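Local atomic coordinates of polymerase cofactor VP35 (Reston ebolavirus, PDB entry 3L2A), a protein that is a viral polymerase cofactor, probably acting in RNA replication and transcription, whose RNA-binding domain here inhibits the host interferon response. Residues I86-R89 with G90-P93. Numbering follows the deposited sequence.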
loop_
_atom_site.group_PDB
_atom_site.type_symbol
_atom_site.label_atom_id
_atom_site.label_comp_id
_atom_site.label_asym_id
_atom_site.label_seq_id
_atom_site.Cartn_x
_atom_site.Cartn_y
_atom_site.Cartn_z
ATOM N N ILE A 86 10.828 8.302 10.112
ATOM C CA ILE A 86 10.819 9.678 9.603
ATOM C C ILE A 86 11.226 10.680 10.676
ATOM O O ILE A 86 11.002 10.459 11.881
ATOM C CB ILE A 86 9.454 10.104 8.985
ATOM C CG1 ILE A 86 8.333 9.987 10.019
ATOM C CG2 ILE A 86 9.150 9.338 7.666
ATOM C CD1 ILE A 86 7.087 10.729 9.636
ATOM N N ARG A 87 11.786 11.799 10.227
ATOM C CA ARG A 87 12.391 12.805 11.099
ATOM C C ARG A 87 11.388 13.790 11.731
ATOM O O ARG A 87 11.612 14.270 12.848
ATOM C CB ARG A 87 13.509 13.515 10.316
ATOM C CG ARG A 87 13.885 14.908 10.756
ATOM C CD ARG A 87 14.367 15.714 9.559
ATOM N NE ARG A 87 13.264 16.053 8.658
ATOM C CZ ARG A 87 12.549 17.171 8.737
ATOM N NH1 ARG A 87 12.819 18.078 9.670
ATOM N NH2 ARG A 87 11.564 17.387 7.878
ATOM N N SER A 88 10.294 14.086 11.018
ATOM C CA SER A 88 9.226 14.957 11.535
ATOM C C SER A 88 7.906 14.722 10.798
ATOM O O SER A 88 7.886 14.066 9.765
ATOM C CB SER A 88 9.613 16.432 11.379
ATOM O OG SER A 88 9.550 16.821 10.012
ATOM N N ARG A 89 6.816 15.269 11.335
ATOM C CA ARG A 89 5.503 15.133 10.686
ATOM C C ARG A 89 5.517 15.623 9.240
ATOM O O ARG A 89 4.822 15.048 8.374
ATOM C CB ARG A 89 4.426 15.869 11.485
ATOM C CG ARG A 89 3.059 15.592 10.917
ATOM C CD ARG A 89 1.984 16.378 11.573
ATOM N NE ARG A 89 0.762 16.143 10.809
ATOM C CZ ARG A 89 -0.228 15.331 11.169
ATOM N NH1 ARG A 89 -0.178 14.661 12.318
ATOM N NH2 ARG A 89 -1.289 15.227 10.385
ATOM N N GLY A 90 6.314 16.655 8.977
ATOM C CA GLY A 90 6.420 17.271 7.649
ATOM C C GLY A 90 7.005 16.379 6.566
ATOM O O GLY A 90 6.890 16.700 5.379
ATOM N N ASP A 91 7.626 15.268 6.969
ATOM C CA ASP A 91 8.229 14.335 6.015
ATOM C C ASP A 91 7.186 13.421 5.391
ATOM O O ASP A 91 7.462 12.741 4.406
ATOM C CB ASP A 91 9.305 13.493 6.694
ATOM C CG ASP A 91 10.541 14.295 7.034
ATOM O OD1 ASP A 91 10.999 15.100 6.190
ATOM O OD2 ASP A 91 11.069 14.106 8.150
ATOM N N ILE A 92 5.999 13.383 5.996
ATOM C CA ILE A 92 4.874 12.602 5.466
ATOM C C ILE A 92 4.239 13.471 4.375
ATOM O O ILE A 92 3.931 14.644 4.621
ATOM C CB ILE A 92 3.859 12.308 6.587
ATOM C CG1 ILE A 92 4.489 11.427 7.677
ATOM C CG2 ILE A 92 2.503 11.738 6.012
ATOM C CD1 ILE A 92 3.622 11.309 8.928
ATOM N N PRO A 93 4.029 12.920 3.157
ATOM C CA PRO A 93 3.488 13.722 2.033
ATOM C C PRO A 93 2.184 14.436 2.394
ATOM O O PRO A 93 1.378 13.898 3.154
ATOM C CB PRO A 93 3.197 12.665 0.966
ATOM C CG PRO A 93 4.181 11.582 1.247
ATOM C CD PRO A 93 4.253 11.516 2.762
#
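Asp91 turns its carboxylate back onto the chain just before it, where OD2 accepts a hydrogen bond from Ser88 N at 3.0 Å on its anti side, well out of the carboxylate plane, and a weak one from Arg87 N. Asp91 OD1 accepts a nearly straight hydrogen bond from Arg87 NH2 at 2.9 Å, part of a salt bridge. OD1 lies close to the guanidinium plane, yet the arginine reaches it from above the carboxylate, and the two planes stand 74° apart. Bends at chi2 and chi3 curl the Arg87 chain over to this position, but it is one of two deposited conformers, which makes the salt bridge less certain than the backbone bonds. Ile86 and Ile92 flank these polar residues in sequence: Ile86 CD1 packs tightly on Ile92 CG1, 3.3 Å away, the side chains crossing at about a right angle beside Phe117. A backbone hydrogen bond from Asp91 N to Ser88 O (3.1 Å) holds Asp91 in place, and one from Ile92 N to Arg89 O (3.1 Å) continues the turn. Gln97 NE2 also bonds Arg89 O and Ile92 O. Two consecutive i+3 to i bonds mark a short 3-10 helix, residues 89-91, at the surface in the loop joining edge strands 83-85 and 100-102 of the mixed sheet.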